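Local coordinates for origin of replication complex subunit 1B (Arabidopsis thaliana, PDB 5HH7), which binds the unmodified histone H3 tail through its BAH-PHD cassette and, as a subunit of the origin recognition complex, binds replication origins, at residues R153-P158 and R172-T177; W149-W154 and N178-I183. One frame throughout, in Å; residues are numbered along the deposited sequence. Where two conformers were deposited one is given.

Both contacts lie in the BAH domain of the cassette and pair the same two antiparallel strands, 148-156 and 175-184, within its curved mixed sheet; their centres are about 13 Å apart. Running along strand 148-156, contact 2 (149-154 with 178-183) comes first and contact 1 (153-158 with 172-177) follows; on the return strand the order is reversed. Arg153 and Trp154 belong to both. The chain turns a corner at Asn178, and the one strand pairing carries on through it, tying two parts of the BAH sheet together. Contact 1 is the more buried, with 9 of 11 touching residues buried against 4 of 12; its centre lies about 9 Å from the chain centre, that of contact 2 about 16 Å.

Contact 1 of 2, residues R153-P158 and R172-T177; sequences RWYMIP and RELYLT
Tyr155 and Leu176 form a non-hydrogen-bonded pair, and Met156 and Tyr175 the hydrogen-bonded pair beside it, where antiparallel strands 148-156 and 175-184 of the BAH domain run together. The evidence for the second pair is two backbone bonds, Met156 N to Tyr175 O (2.8 Å) and Tyr175 N to Met156 O (3.0 Å). Two residues back along 153-158, beyond the Tyr155/Leu176 pair, Trp154 O accepts twice from Thr177. The backbone N of Thr177 lies nearly in line with the carbonyl, at 2.9 Å. The hydroxyl OG1 reaches the same oxygen from 29° off the carbonyl plane, at 2.8 Å, because chi1 of 74° sets OG1 between the backbone N and the carbonyl carbon. This torsion also puts Thr177 CG2 against Met156 CB.

Thr177 O takes a side-chain bond in turn: Arg153 NE donates to it over 2.8 Å, with an N-H...O angle of 163°, the acceptor lying near the guanidinium plane. Leu176 crosses this arginine at about a right angle, its CD2 over one guanidinium face, while its CD1 lies over the Tyr155 ring, 3.9 Å from the centroid, in a CH-pi contact. One leucine thus spans a charged group and an aromatic face. Leu174 CB also meets Tyr155 CD1, and Leu174 CD2 meets Ile157 CG2. Beyond Met156, Pro158 CD packs on Glu173 O, with Pro158 CA near Tyr175 CE2.

Polar ends find partners nearby: Tyr155 OH bonds Asp31, Tyr175 OH bonds Asn169, and Arg153 NH2 forms a salt bridge with Glu216. On one flank, strand 132-142 bonds the backbones of Arg153 and Tyr155; from strand 210-218, Cys213 touches both Tyr155 and Leu176.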
loop_
_atom_site.group_PDB
_atom_site.type_symbol
_atom_site.label_atom_id
_atom_site.label_comp_id
_atom_site.label_asym_id
_atom_site.label_seq_id
_atom_site.Cartn_x
_atom_site.Cartn_y
_atom_site.Cartn_z
ATOM N N ARG A 153 -13.644 -4.831 -1.069
ATOM C CA ARG A 153 -13.123 -6.105 -0.592
ATOM C C ARG A 153 -11.825 -5.806 0.143
ATOM O O ARG A 153 -10.829 -5.421 -0.472
ATOM C CB ARG A 153 -12.871 -7.074 -1.748
ATOM C CG ARG A 153 -12.481 -8.478 -1.289
ATOM C CD ARG A 153 -12.223 -9.423 -2.459
ATOM N NE ARG A 153 -11.794 -10.742 -1.995
ATOM C CZ ARG A 153 -11.468 -11.750 -2.799
ATOM N NH1 ARG A 153 -11.522 -11.597 -4.118
ATOM N NH2 ARG A 153 -11.090 -12.915 -2.285
ATOM N N TRP A 154 -11.848 -5.972 1.462
ATOM C CA TRP A 154 -10.764 -5.487 2.312
ATOM C C TRP A 154 -9.465 -6.273 2.187
ATOM O O TRP A 154 -9.467 -7.504 2.160
ATOM C CB TRP A 154 -11.197 -5.484 3.783
ATOM C CG TRP A 154 -12.377 -4.609 4.078
ATOM C CD1 TRP A 154 -13.596 -5.010 4.543
ATOM C CD2 TRP A 154 -12.451 -3.185 3.931
ATOM N NE1 TRP A 154 -14.426 -3.923 4.696
ATOM C CE2 TRP A 154 -13.747 -2.791 4.329
ATOM C CE3 TRP A 154 -11.551 -2.206 3.503
ATOM C CZ2 TRP A 154 -14.163 -1.460 4.307
ATOM C CZ3 TRP A 154 -11.968 -0.884 3.483
ATOM C CH2 TRP A 154 -13.260 -0.525 3.885
ATOM N N TYR A 155 -8.354 -5.547 2.121
ATOM C CA TYR A 155 -7.054 -6.144 2.356
ATOM C C TYR A 155 -6.842 -6.176 3.864
ATOM O O TYR A 155 -7.549 -5.496 4.620
ATOM C CB TYR A 155 -5.936 -5.341 1.683
ATOM C CG TYR A 155 -5.872 -5.494 0.174
ATOM C CD1 TYR A 155 -5.266 -6.604 -0.405
ATOM C CD2 TYR A 155 -6.404 -4.524 -0.669
ATOM C CE1 TYR A 155 -5.199 -6.754 -1.779
ATOM C CE2 TYR A 155 -6.342 -4.665 -2.051
ATOM C CZ TYR A 155 -5.736 -5.783 -2.599
ATOM O OH TYR A 155 -5.662 -5.938 -3.965
ATOM N N MET A 156 -5.873 -6.970 4.300
ATOM C CA MET A 156 -5.524 -7.040 5.712
ATOM C C MET A 156 -4.017 -7.218 5.858
ATOM O O MET A 156 -3.411 -8.023 5.152
ATOM C CB MET A 156 -6.270 -8.191 6.394
ATOM C CG MET A 156 -5.873 -8.430 7.854
ATOM S SD MET A 156 -6.814 -9.765 8.636
ATOM C CE MET A 156 -8.425 -8.995 8.802
ATOM N N ILE A 157 -3.412 -6.460 6.765
ATOM C CA ILE A 157 -1.989 -6.614 7.038
ATOM C C ILE A 157 -1.785 -7.855 7.907
ATOM O O ILE A 157 -2.673 -8.228 8.676
ATOM C CB ILE A 157 -1.393 -5.358 7.714
ATOM C CG1 ILE A 157 -2.040 -5.113 9.076
ATOM C CG2 ILE A 157 -1.561 -4.141 6.810
ATOM C CD1 ILE A 157 -1.438 -3.935 9.830
ATOM N N PRO A 158 -0.624 -8.515 7.766
ATOM C CA PRO A 158 -0.355 -9.765 8.488
ATOM C C PRO A 158 -0.531 -9.649 10.001
ATOM O O PRO A 158 -1.013 -10.596 10.618
ATOM C CB PRO A 158 1.108 -10.061 8.133
ATOM C CG PRO A 158 1.274 -9.469 6.777
ATOM C CD PRO A 158 0.448 -8.200 6.803
ATOM N N ARG A 172 5.885 -5.136 2.868
ATOM C CA ARG A 172 4.838 -4.523 2.055
ATOM C C ARG A 172 3.758 -5.516 1.628
ATOM O O ARG A 172 3.016 -5.265 0.673
ATOM C CB ARG A 172 5.444 -3.835 0.827
ATOM C CG ARG A 172 6.206 -2.556 1.155
ATOM C CD ARG A 172 6.852 -1.952 -0.084
ATOM N NE ARG A 172 7.326 -0.593 0.163
ATOM C CZ ARG A 172 6.567 0.494 0.060
ATOM N NH1 ARG A 172 7.085 1.693 0.302
ATOM N NH2 ARG A 172 5.290 0.383 -0.286
ATOM N N GLU A 173 3.655 -6.635 2.342
ATOM C CA GLU A 173 2.715 -7.687 1.955
ATOM C C GLU A 173 1.329 -7.525 2.578
ATOM O O GLU A 173 1.200 -7.229 3.764
ATOM C CB GLU A 173 3.276 -9.079 2.272
ATOM C CG GLU A 173 2.380 -10.218 1.780
ATOM C CD GLU A 173 3.036 -11.581 1.888
ATOM O OE1 GLU A 173 4.103 -11.684 2.531
ATOM O OE2 GLU A 173 2.489 -12.549 1.314
ATOM N N LEU A 174 0.299 -7.716 1.755
ATOM C CA LEU A 174 -1.087 -7.688 2.205
ATOM C C LEU A 174 -1.756 -9.009 1.849
ATOM O O LEU A 174 -1.325 -9.697 0.923
ATOM C CB LEU A 174 -1.848 -6.561 1.503
ATOM C CG LEU A 174 -1.276 -5.149 1.631
ATOM C CD1 LEU A 174 -2.046 -4.182 0.744
ATOM C CD2 LEU A 174 -1.303 -4.698 3.090
ATOM N N TYR A 175 -2.814 -9.348 2.580
ATOM C CA TYR A 175 -3.690 -10.454 2.209
ATOM C C TYR A 175 -5.022 -9.879 1.754
ATOM O O TYR A 175 -5.508 -8.912 2.336
ATOM C CB TYR A 175 -3.950 -11.362 3.407
ATOM C CG TYR A 175 -2.716 -11.988 4.004
ATOM C CD1 TYR A 175 -1.740 -12.558 3.195
ATOM C CD2 TYR A 175 -2.530 -12.016 5.380
ATOM C CE1 TYR A 175 -0.606 -13.138 3.746
ATOM C CE2 TYR A 175 -1.402 -12.590 5.938
ATOM C CZ TYR A 175 -0.445 -13.150 5.118
ATOM O OH TYR A 175 0.674 -13.725 5.679
ATOM N N LEU A 176 -5.612 -10.472 0.719
ATOM C CA LEU A 176 -6.947 -10.074 0.286
ATOM C C LEU A 176 -7.993 -10.932 0.991
ATOM O O LEU A 176 -8.077 -12.134 0.760
ATOM C CB LEU A 176 -7.090 -10.209 -1.230
ATOM C CG LEU A 176 -8.414 -9.681 -1.794
ATOM C CD1 LEU A 176 -8.639 -8.245 -1.350
ATOM C CD2 LEU A 176 -8.436 -9.785 -3.316
ATOM N N THR A 177 -8.787 -10.319 1.861
ATOM C CA THR A 177 -9.746 -11.089 2.643
ATOM C C THR A 177 -11.011 -11.378 1.852
ATOM O O THR A 177 -11.186 -10.895 0.729
ATOM C CB THR A 177 -10.154 -10.349 3.927
ATOM O OG1 THR A 177 -11.035 -9.266 3.594
ATOM C CG2 THR A 177 -8.931 -9.810 4.643
#

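Contact 2 of 2, residues W149-W154 and N178-I183; sequences WIRARW and NDFADI
Arg151 and Phe180 make the cation-pi contact of this antiparallel pairing of BAH-domain strands 148-156 and 175-184. In the conformer given, one of two for Arg151, the guanidinium lies flat on the ring, planes 6° apart and centres 3.9 Å apart, with CZ off-centre. Over the opposite ring face passes the extended side chain of Arg153, CG 3.9 Å from the centroid in a CH-pi contact. In that conformer Phe180 lies between two arginine side chains.

Backbone bonds fix the ladder. Ile150 pairs with Ile183 and Ala152 with Ala181, each through two N-H...O bonds; Ile150 N to Ile183 O is 2.8 Å and nearly straight, at 174°. Trp154 N adds a single bond to Asp179 O, 3.1 Å long. A weak side-chain bond joins Arg153 NH2 to Asn178 OD1, while Asn178 ND2 bonds Asp218.

Apolar packing occupies the sheet face bearing the alanines. Trp154 CZ2 meets Ile183 CD1 at 3.7 Å and also Ala181 CB; Ala152 CB touches Ile183 CG1.

At the other end the six-membered-ring rim of Trp149 lies against the 182-183 backbone, CE3 3.4 Å from Ile183 C.

Strand 132-142 flanks 149-154, Asp137 forming a salt bridge to Arg151; Val34 of strand 31-34 touches Trp154 and Ile183.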
loop_
_atom_site.group_PDB
_atom_site.type_symbol
_atom_site.label_atom_id
_atom_site.label_comp_id
_atom_site.label_asym_id
_atom_site.label_seq_id
_atom_site.Cartn_x
_atom_site.Cartn_y
_atom_site.Cartn_z
ATOM N N TRP A 149 -21.161 4.936 -4.369
ATOM C CA TRP A 149 -20.652 3.964 -3.411
ATOM C C TRP A 149 -19.774 2.945 -4.120
ATOM O O TRP A 149 -19.827 2.810 -5.342
ATOM C CB TRP A 149 -21.807 3.192 -2.774
ATOM C CG TRP A 149 -22.677 3.953 -1.826
ATOM C CD1 TRP A 149 -23.609 4.901 -2.142
ATOM C CD2 TRP A 149 -22.730 3.794 -0.404
ATOM N NE1 TRP A 149 -24.223 5.357 -0.999
ATOM C CE2 TRP A 149 -23.701 4.692 0.081
ATOM C CE3 TRP A 149 -22.038 2.987 0.508
ATOM C CZ2 TRP A 149 -24.001 4.806 1.437
ATOM C CZ3 TRP A 149 -22.336 3.102 1.854
ATOM C CH2 TRP A 149 -23.310 4.004 2.306
ATOM N N ILE A 150 -18.977 2.219 -3.344
ATOM C CA ILE A 150 -18.315 1.022 -3.845
ATOM C C ILE A 150 -18.603 -0.146 -2.917
ATOM O O ILE A 150 -18.947 0.048 -1.749
ATOM C CB ILE A 150 -16.771 1.176 -3.911
ATOM C CG1 ILE A 150 -16.196 1.430 -2.513
ATOM C CG2 ILE A 150 -16.364 2.268 -4.891
ATOM C CD1 ILE A 150 -14.688 1.264 -2.417
ATOM N N ARG A 151 -18.493 -1.361 -3.439
ATOM C CA ARG A 151 -18.402 -2.534 -2.584
ATOM C C ARG A 151 -16.920 -2.828 -2.414
ATOM O O ARG A 151 -16.244 -3.195 -3.376
ATOM C CB ARG A 151 -19.119 -3.736 -3.200
ATOM C CG ARG A 151 -19.136 -4.961 -2.290
ATOM C CD ARG A 151 -20.030 -6.065 -2.829
ATOM N NE ARG A 151 -20.219 -7.135 -1.850
ATOM C CZ ARG A 151 -19.877 -8.404 -2.049
ATOM N NH1 ARG A 151 -19.333 -8.774 -3.199
ATOM N NH2 ARG A 151 -20.090 -9.306 -1.101
ATOM N N ALA A 152 -16.415 -2.641 -1.202
ATOM C CA ALA A 152 -14.998 -2.825 -0.931
ATOM C C ALA A 152 -14.698 -4.252 -0.501
ATOM O O ALA A 152 -15.413 -4.815 0.320
ATOM C CB ALA A 152 -14.543 -1.851 0.144
ATOM N N ARG A 153 -13.644 -4.831 -1.069
ATOM C CA ARG A 153 -13.123 -6.105 -0.592
ATOM C C ARG A 153 -11.825 -5.806 0.143
ATOM O O ARG A 153 -10.829 -5.421 -0.472
ATOM C CB ARG A 153 -12.871 -7.074 -1.748
ATOM C CG ARG A 153 -12.481 -8.478 -1.289
ATOM C CD ARG A 153 -12.223 -9.423 -2.459
ATOM N NE ARG A 153 -11.794 -10.742 -1.995
ATOM C CZ ARG A 153 -11.468 -11.750 -2.799
ATOM N NH1 ARG A 153 -11.522 -11.597 -4.118
ATOM N NH2 ARG A 153 -11.090 -12.915 -2.285
ATOM N N TRP A 154 -11.848 -5.972 1.462
ATOM C CA TRP A 154 -10.764 -5.487 2.312
ATOM C C TRP A 154 -9.465 -6.273 2.187
ATOM O O TRP A 154 -9.467 -7.504 2.160
ATOM C CB TRP A 154 -11.197 -5.484 3.783
ATOM C CG TRP A 154 -12.377 -4.609 4.078
ATOM C CD1 TRP A 154 -13.596 -5.010 4.543
ATOM C CD2 TRP A 154 -12.451 -3.185 3.931
ATOM N NE1 TRP A 154 -14.426 -3.923 4.696
ATOM C CE2 TRP A 154 -13.747 -2.791 4.329
ATOM C CE3 TRP A 154 -11.551 -2.206 3.503
ATOM C CZ2 TRP A 154 -14.163 -1.460 4.307
ATOM C CZ3 TRP A 154 -11.968 -0.884 3.483
ATOM C CH2 TRP A 154 -13.260 -0.525 3.885
ATOM N N ASN A 178 -11.892 -12.172 2.452
ATOM C CA ASN A 178 -13.230 -12.370 1.927
ATOM C C ASN A 178 -14.241 -11.554 2.724
ATOM O O ASN A 178 -15.416 -11.909 2.809
ATOM C CB ASN A 178 -13.592 -13.854 1.932
ATOM C CG ASN A 178 -12.705 -14.667 1.008
ATOM O OD1 ASN A 178 -12.327 -14.205 -0.071
ATOM N ND2 ASN A 178 -12.361 -15.882 1.429
ATOM N N ASP A 179 -13.761 -10.464 3.320
ATOM C CA ASP A 179 -14.623 -9.495 3.988
ATOM C C ASP A 179 -14.996 -8.393 3.000
ATOM O O ASP A 179 -14.121 -7.830 2.341
ATOM C CB ASP A 179 -13.905 -8.871 5.187
ATOM C CG ASP A 179 -13.825 -9.808 6.381
ATOM O OD1 ASP A 179 -14.145 -11.008 6.233
ATOM O OD2 ASP A 179 -13.434 -9.336 7.472
ATOM N N PHE A 180 -16.287 -8.088 2.908
ATOM C CA PHE A 180 -16.774 -7.036 2.018
ATOM C C PHE A 180 -17.614 -6.016 2.780
ATOM O O PHE A 180 -18.218 -6.341 3.802
ATOM C CB PHE A 180 -17.638 -7.622 0.899
ATOM C CG PHE A 180 -16.908 -8.556 -0.026
ATOM C CD1 PHE A 180 -16.671 -9.872 0.339
ATOM C CD2 PHE A 180 -16.496 -8.126 -1.276
ATOM C CE1 PHE A 180 -16.016 -10.735 -0.518
ATOM C CE2 PHE A 180 -15.843 -8.986 -2.139
ATOM C CZ PHE A 180 -15.604 -10.293 -1.759
ATOM N N ALA A 181 -17.669 -4.790 2.270
ATOM C CA ALA A 181 -18.501 -3.754 2.875
ATOM C C ALA A 181 -18.907 -2.685 1.868
ATOM O O ALA A 181 -18.170 -2.393 0.922
ATOM C CB ALA A 181 -17.781 -3.115 4.053
ATOM N N ASP A 182 -20.083 -2.106 2.083
ATOM C CA ASP A 182 -20.524 -0.954 1.309
ATOM C C ASP A 182 -19.895 0.302 1.889
ATOM O O ASP A 182 -20.049 0.596 3.074
ATOM C CB ASP A 182 -22.048 -0.835 1.318
ATOM C CG ASP A 182 -22.729 -2.007 0.636
ATOM O OD1 ASP A 182 -22.025 -2.836 0.020
ATOM O OD2 ASP A 182 -23.974 -2.091 0.706
ATOM N N ILE A 183 -19.186 1.037 1.041
ATOM C CA ILE A 183 -18.433 2.210 1.457
ATOM C C ILE A 183 -18.697 3.353 0.486
ATOM O O ILE A 183 -18.651 3.163 -0.727
ATOM C CB ILE A 183 -16.919 1.907 1.464
ATOM C CG1 ILE A 183 -16.579 0.843 2.513
ATOM C CG2 ILE A 183 -16.112 3.172 1.709
ATOM C CD1 ILE A 183 -16.596 1.356 3.939
#